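Local coordinates for 16S rRNA (adenine(1408)-N(1))-methyltransferase (Catenulispora acidiphila, PDB 4X1O), which probably methylates N1 of adenine 1408 in 16S rRNA with S-adenosyl-L-methionine as methyl donor, a modification linked to aminoglycoside resistance, at residues A41-S46 with E71-G76; Y63-A68 with M125-W130; V106-A109 with V113-A116. All blocks are in the same frame, centred on the assembly; numbering follows the deposited sequence.

Contact 1 (A41-S46 with E71-G76)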
# COMPACT_ATOMS: atom_id res chain seq x y z
N ALA A 41 7.90 -18.36 -4.86
CA ALA A 41 7.65 -18.60 -6.27
C ALA A 41 6.38 -19.42 -6.46
O ALA A 41 5.57 -19.12 -7.33
CB ALA A 41 8.85 -19.29 -6.91
N LYS A 42 6.20 -20.47 -5.65
CA LYS A 42 5.00 -21.30 -5.76
C LYS A 42 3.74 -20.52 -5.42
O LYS A 42 2.71 -20.68 -6.08
CB LYS A 42 5.12 -22.54 -4.85
CG LYS A 42 6.15 -23.56 -5.31
CD LYS A 42 6.15 -24.80 -4.41
CE LYS A 42 7.06 -25.88 -4.97
NZ LYS A 42 6.97 -27.17 -4.23
N ALA A 43 3.81 -19.68 -4.39
CA ALA A 43 2.66 -18.87 -4.01
C ALA A 43 2.26 -17.93 -5.15
O ALA A 43 1.09 -17.81 -5.48
CB ALA A 43 2.95 -18.08 -2.74
N GLN A 44 3.24 -17.25 -5.75
CA GLN A 44 2.93 -16.35 -6.86
C GLN A 44 2.27 -17.09 -8.01
O GLN A 44 1.31 -16.60 -8.61
CB GLN A 44 4.19 -15.65 -7.38
CG GLN A 44 4.83 -14.68 -6.42
CD GLN A 44 6.13 -14.15 -6.99
OE1 GLN A 44 7.20 -14.40 -6.45
NE2 GLN A 44 6.03 -13.43 -8.10
N ALA A 45 2.81 -18.27 -8.33
CA ALA A 45 2.35 -19.03 -9.48
C ALA A 45 0.91 -19.50 -9.27
O ALA A 45 0.15 -19.61 -10.22
CB ALA A 45 3.26 -20.23 -9.73
N SER A 46 0.56 -19.74 -8.01
CA SER A 46 -0.76 -20.28 -7.66
C SER A 46 -1.84 -19.21 -7.55
O SER A 46 -3.03 -19.55 -7.49
CB SER A 46 -0.67 -21.03 -6.33
OG SER A 46 -0.49 -20.12 -5.26
N GLU A 71 -7.99 -16.25 -3.30
CA GLU A 71 -7.25 -16.51 -4.53
C GLU A 71 -6.20 -15.42 -4.81
O GLU A 71 -5.37 -15.58 -5.71
CB GLU A 71 -8.22 -16.63 -5.70
CG GLU A 71 -8.82 -15.31 -6.16
CD GLU A 71 -10.02 -14.82 -5.36
OE1 GLU A 71 -10.26 -15.30 -4.23
OE2 GLU A 71 -10.75 -13.95 -5.88
N TRP A 72 -6.24 -14.33 -4.06
CA TRP A 72 -5.22 -13.28 -4.20
C TRP A 72 -4.05 -13.54 -3.27
O TRP A 72 -4.24 -13.93 -2.12
CB TRP A 72 -5.75 -11.88 -3.86
CG TRP A 72 -6.80 -11.33 -4.77
CD1 TRP A 72 -7.32 -11.93 -5.88
CD2 TRP A 72 -7.46 -10.07 -4.64
NE1 TRP A 72 -8.27 -11.10 -6.45
CE2 TRP A 72 -8.37 -9.96 -5.70
CE3 TRP A 72 -7.36 -9.02 -3.72
CZ2 TRP A 72 -9.19 -8.84 -5.87
CZ3 TRP A 72 -8.17 -7.90 -3.89
CH2 TRP A 72 -9.07 -7.83 -4.95
N LEU A 73 -2.84 -13.31 -3.76
CA LEU A 73 -1.68 -13.25 -2.87
C LEU A 73 -1.55 -11.80 -2.43
O LEU A 73 -1.33 -10.92 -3.26
CB LEU A 73 -0.43 -13.75 -3.59
CG LEU A 73 0.83 -13.88 -2.71
CD1 LEU A 73 0.61 -14.90 -1.61
CD2 LEU A 73 2.01 -14.28 -3.58
N VAL A 74 -1.73 -11.54 -1.14
CA VAL A 74 -1.76 -10.18 -0.63
C VAL A 74 -0.46 -9.94 0.10
O VAL A 74 -0.18 -10.60 1.09
CB VAL A 74 -2.96 -9.95 0.31
CG1 VAL A 74 -2.91 -8.53 0.91
CG2 VAL A 74 -4.27 -10.19 -0.44
N VAL A 75 0.35 -9.02 -0.41
CA VAL A 75 1.68 -8.80 0.14
C VAL A 75 1.72 -7.43 0.77
O VAL A 75 1.62 -6.44 0.07
CB VAL A 75 2.76 -8.88 -0.96
CG1 VAL A 75 4.14 -8.77 -0.36
CG2 VAL A 75 2.59 -10.18 -1.73
N GLY A 76 1.88 -7.37 2.09
CA GLY A 76 1.97 -6.09 2.76
C GLY A 76 3.42 -5.75 3.00
O GLY A 76 4.17 -6.56 3.53
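This contact belongs to the alpha/beta layering of a Rossmann-like methyltransferase domain: helix 37-46 lies against the mixed sheet, and between 41-46 and 71-76 the strand's part is played by one side chain, Leu-73. Its CG stands anti to the backbone N (chi1 -174°), which turns both methyls toward the helix, CD2 to Ala-43 and Gln-44, CD1 to Ala-43 alone. CD2 does most of the touching. It lies against the peptide joining these two residues, with Leu-73 CD2 3.9 Å from Gln-44 N, and the same methyl is 4.0 Å from Ala-43 CB. The other branch adds a slightly longer approach, Leu-73 CD1 to Ala-43 CB at 4.1 Å. The methylene part of Gln-44 slants across the leucine, its CG 4.0 Å from Leu-73 CD2, while the chain runs on extended and carries the amide away from the leucine; that side chain also reaches Ile-50 of strand 49-54 and Val-120. Toward the end of the segment, Ser-46 turns back on the helix and its OG donates to Ala-43 O at 2.8 Å, the donor standing 30° from the carbonyl plane. Leu-73 is buried and also packs on Ala-47 and Val-104. Leu-73 and Val-74, next along the strand, thus face helices 37-46 and 60-68 respectively. Across the contact the chemistry is van der Waals in kind: leucine methyls press on an alanine methyl, a methylene and the backbone peptide, so shape and burial of hydrocarbon join helix to strand, and the serine hydroxyl bonds back to Ala-43 O within its own segment.

Contact 2 (Y63-A68 with M125-W130)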
# COMPACT_ATOMS: atom_id res chain seq x y z
N TYR A 63 -5.03 -7.84 5.78
CA TYR A 63 -5.62 -9.08 6.29
C TYR A 63 -7.05 -9.26 5.78
O TYR A 63 -7.40 -10.33 5.32
CB TYR A 63 -5.60 -9.06 7.81
CG TYR A 63 -6.35 -10.19 8.47
CD1 TYR A 63 -5.80 -11.47 8.55
CD2 TYR A 63 -7.61 -9.98 9.03
CE1 TYR A 63 -6.50 -12.51 9.17
CE2 TYR A 63 -8.31 -11.01 9.65
CZ TYR A 63 -7.75 -12.27 9.71
OH TYR A 63 -8.46 -13.28 10.33
N ARG A 64 -7.85 -8.20 5.85
CA ARG A 64 -9.23 -8.27 5.38
C ARG A 64 -9.30 -8.52 3.88
O ARG A 64 -10.19 -9.24 3.43
CB ARG A 64 -9.99 -7.00 5.76
CG ARG A 64 -10.21 -6.84 7.27
CD ARG A 64 -11.12 -5.66 7.60
NE ARG A 64 -12.47 -5.87 7.10
CZ ARG A 64 -13.16 -4.98 6.40
NH1 ARG A 64 -12.63 -3.79 6.12
NH2 ARG A 64 -14.39 -5.26 5.98
N GLN A 65 -8.39 -7.93 3.10
CA GLN A 65 -8.30 -8.26 1.68
C GLN A 65 -8.01 -9.73 1.45
O GLN A 65 -8.63 -10.37 0.62
CB GLN A 65 -7.21 -7.44 1.00
CG GLN A 65 -7.53 -5.96 0.89
CD GLN A 65 -6.30 -5.17 0.51
OE1 GLN A 65 -5.18 -5.63 0.69
NE2 GLN A 65 -6.50 -3.98 -0.05
N ALA A 66 -7.03 -10.25 2.19
CA ALA A 66 -6.64 -11.64 2.05
C ALA A 66 -7.81 -12.57 2.39
O ALA A 66 -8.02 -13.58 1.72
CB ALA A 66 -5.42 -11.94 2.94
N ILE A 67 -8.56 -12.22 3.44
CA ILE A 67 -9.68 -13.06 3.87
C ILE A 67 -10.78 -13.03 2.80
O ILE A 67 -11.38 -14.07 2.48
CB ILE A 67 -10.25 -12.60 5.23
CG1 ILE A 67 -9.21 -12.76 6.35
CG2 ILE A 67 -11.51 -13.39 5.58
CD1 ILE A 67 -8.88 -14.21 6.64
N ALA A 68 -11.02 -11.85 2.24
CA ALA A 68 -12.10 -11.69 1.25
C ALA A 68 -11.75 -12.36 -0.07
O ALA A 68 -12.63 -12.80 -0.80
CB ALA A 68 -12.39 -10.22 1.02
N MET A 125 -1.25 -0.96 -4.12
CA MET A 125 -2.14 -0.06 -3.39
C MET A 125 -1.36 0.68 -2.34
O MET A 125 -0.63 0.07 -1.55
CB MET A 125 -3.30 -0.83 -2.74
CG MET A 125 -4.30 -1.41 -3.73
SD MET A 125 -5.70 -2.09 -2.79
CE MET A 125 -6.93 -0.81 -3.08
N VAL A 126 -1.52 2.01 -2.32
CA VAL A 126 -0.93 2.83 -1.26
C VAL A 126 -2.06 3.46 -0.48
O VAL A 126 -2.63 4.45 -0.91
CB VAL A 126 0.01 3.90 -1.85
CG1 VAL A 126 0.60 4.78 -0.75
CG2 VAL A 126 1.12 3.24 -2.68
N LEU A 127 -2.42 2.86 0.65
CA LEU A 127 -3.62 3.30 1.35
C LEU A 127 -3.26 4.03 2.64
O LEU A 127 -2.55 3.49 3.50
CB LEU A 127 -4.54 2.10 1.63
CG LEU A 127 -4.85 1.18 0.44
CD1 LEU A 127 -5.74 0.02 0.90
CD2 LEU A 127 -5.52 1.95 -0.70
N MET A 128 -3.74 5.26 2.79
CA MET A 128 -3.43 6.04 4.00
C MET A 128 -1.93 6.04 4.38
O MET A 128 -1.56 5.65 5.48
CB MET A 128 -4.24 5.50 5.19
CG MET A 128 -5.74 5.64 5.03
SD MET A 128 -6.29 7.35 5.18
CE MET A 128 -5.79 7.70 6.87
N PRO A 129 -1.07 6.47 3.46
CA PRO A 129 0.37 6.48 3.73
C PRO A 129 0.78 7.53 4.77
O PRO A 129 0.08 8.54 4.93
CB PRO A 129 0.97 6.84 2.36
CG PRO A 129 -0.07 7.66 1.72
CD PRO A 129 -1.39 7.02 2.13
N TRP A 130 1.86 7.23 5.49
CA TRP A 130 2.48 8.17 6.42
C TRP A 130 3.97 8.27 6.17
O TRP A 130 4.53 7.52 5.37
CB TRP A 130 2.24 7.72 7.87
CG TRP A 130 0.82 7.67 8.23
CD1 TRP A 130 0.03 6.56 8.29
CD2 TRP A 130 -0.00 8.78 8.60
NE1 TRP A 130 -1.24 6.92 8.67
CE2 TRP A 130 -1.29 8.27 8.86
CE3 TRP A 130 0.22 10.16 8.73
CZ2 TRP A 130 -2.35 9.09 9.26
CZ3 TRP A 130 -0.83 10.96 9.12
CH2 TRP A 130 -2.10 10.42 9.37
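Gln-65 of helix 60-68 and Met-125 of strand 123-127 reach for each other from opposite directions, bridging backbones whose closest CA atoms, of these same two residues, are 11.4 Å apart. The glutamine leaves the helix with CG anti to the carbonyl carbon (chi1 -69°) and stays extended, so the amide is carried out over the sheet. Met-125 rises to meet it, straight as far as the sulfur and then bent at chi3, 104°, which swings CE off the line of approach. The amide end comes up against the thioether, Gln-65 CD lying 4.6 Å from Met-125 SD. Leu-127, two residues along the strand, also points at the helix and makes a looser approach, its CD1 5.2 Å from Gln-65 CD. Gln-65 further packs on Leu-51 and Val-74, and Met-125 on Leu-51 and Asp-53, so strand 49-54 fills in between the two segments. Leu-127 comes within about 4 Å of Thr-61, side chain to side chain; Thr-61 binds S-adenosyl-L-methionine in this protein, which sets the contact at the margin of the cofactor site. Chemically, a polarisable thioether and a leucine methyl face the end of Gln-65, probably by packing, whichever way the amide is turned.

Contact 3 (V106-A109 with V113-A116)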
# COMPACT_ATOMS: atom_id res chain seq x y z
N VAL A 106 5.84 -8.34 4.64
CA VAL A 106 7.26 -8.11 4.33
C VAL A 106 7.80 -6.90 5.06
O VAL A 106 7.21 -5.83 5.00
CB VAL A 106 7.47 -7.89 2.81
CG1 VAL A 106 8.94 -7.55 2.50
CG2 VAL A 106 7.00 -9.10 2.00
N SER A 107 8.93 -7.07 5.75
CA SER A 107 9.58 -5.94 6.39
C SER A 107 10.57 -5.32 5.42
O SER A 107 11.66 -5.85 5.22
CB SER A 107 10.30 -6.36 7.67
OG SER A 107 10.89 -5.25 8.31
N SER A 108 10.17 -4.21 4.81
CA SER A 108 11.05 -3.48 3.92
C SER A 108 10.50 -2.10 3.66
O SER A 108 9.28 -1.90 3.67
CB SER A 108 11.23 -4.22 2.59
OG SER A 108 11.96 -3.41 1.68
N ALA A 109 11.40 -1.15 3.43
CA ALA A 109 11.02 0.17 2.95
C ALA A 109 10.82 0.10 1.44
O ALA A 109 11.43 -0.73 0.77
CB ALA A 109 12.08 1.19 3.31
N VAL A 113 13.33 -1.51 -2.33
CA VAL A 113 12.69 -2.82 -2.50
C VAL A 113 13.74 -3.86 -2.88
O VAL A 113 14.59 -3.62 -3.75
CB VAL A 113 11.54 -2.79 -3.57
CG1 VAL A 113 11.36 -1.41 -4.16
CG2 VAL A 113 11.74 -3.83 -4.67
N PRO A 114 13.71 -5.00 -2.20
CA PRO A 114 14.61 -6.11 -2.52
C PRO A 114 14.20 -6.77 -3.83
O PRO A 114 13.04 -6.67 -4.24
CB PRO A 114 14.44 -7.06 -1.34
CG PRO A 114 13.06 -6.77 -0.83
CD PRO A 114 12.85 -5.30 -1.05
N ALA A 115 15.15 -7.44 -4.47
CA ALA A 115 14.96 -8.02 -5.80
C ALA A 115 13.81 -9.03 -5.85
O ALA A 115 13.20 -9.22 -6.91
CB ALA A 115 16.25 -8.66 -6.26
N ALA A 116 13.53 -9.68 -4.73
CA ALA A 116 12.48 -10.70 -4.68
C ALA A 116 11.09 -10.10 -4.91
O ALA A 116 10.16 -10.82 -5.24
CB ALA A 116 12.52 -11.44 -3.36
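Ser-108 and Pro-114 make the close part of this contact, at the turn that follows strand 103-107. The serine OG lies anti to its own nitrogen (chi1 173°) and is thereby directed at the ring of the proline, meeting its delta carbon with Ser-108 OG to Pro-114 CD at 3.4 Å. The methylene follows at a longer range, Ser-108 CB to Pro-114 CD 4.1 Å. The hydroxyl is also engaged within its segment: Ser-108 OG donates to Ala-109 O at 2.9 Å, with a C=O...donor angle of 123° and the donor tilted 31° from the carbonyl plane. This bond fixes the rotation of the hydroxyl and leaves the oxygen to rest on the proline carbon.

The other half is slack. Ala-109 and Val-113 stand with CA atoms 6.4 Å apart, and Ala-109 O is 3.7 Å from Val-113 N, too long for a hydrogen bond. Their side chains do not interlock, and all four touching residues are partly exposed. Between the two segments lie Ile-110 and Glu-111, both of which bind S-adenosyl-L-methionine, so the turn brings the cofactor-binding residues round at the C-terminal end of the strand.

Around it, Val-106 pairs through its backbone with Gly-76 and Asp-78 of strand 72-78, and Ser-108 leans on Val-77 of that strand. Pro-114 touches Lys-25 near the chain start, while Ala-116 O accepts a hydrogen bond from Trp-40 NE1, tying the turn to helix 37-46.

In the fold
From the N terminus, helix 37-46 comes first, and contact 1 closes on it when the chain returns as strand 72-78. Before that return, helix 60-68 has already opened contact 2, which closes only at strand 123-127; the two contacts therefore cross. Contact 3 opens and closes between the two halves of contact 2, after contact 1 is complete, as a short turn beyond strand 103-107. All three reach one sheet. Contacts 1 and 2 meet where Val-74 packs on Ala-66, and contacts 1 and 3 where strands 72-78 and 103-107 run side by side. Contacts 2 and 3 remain about 10 Å apart at their nearest atoms.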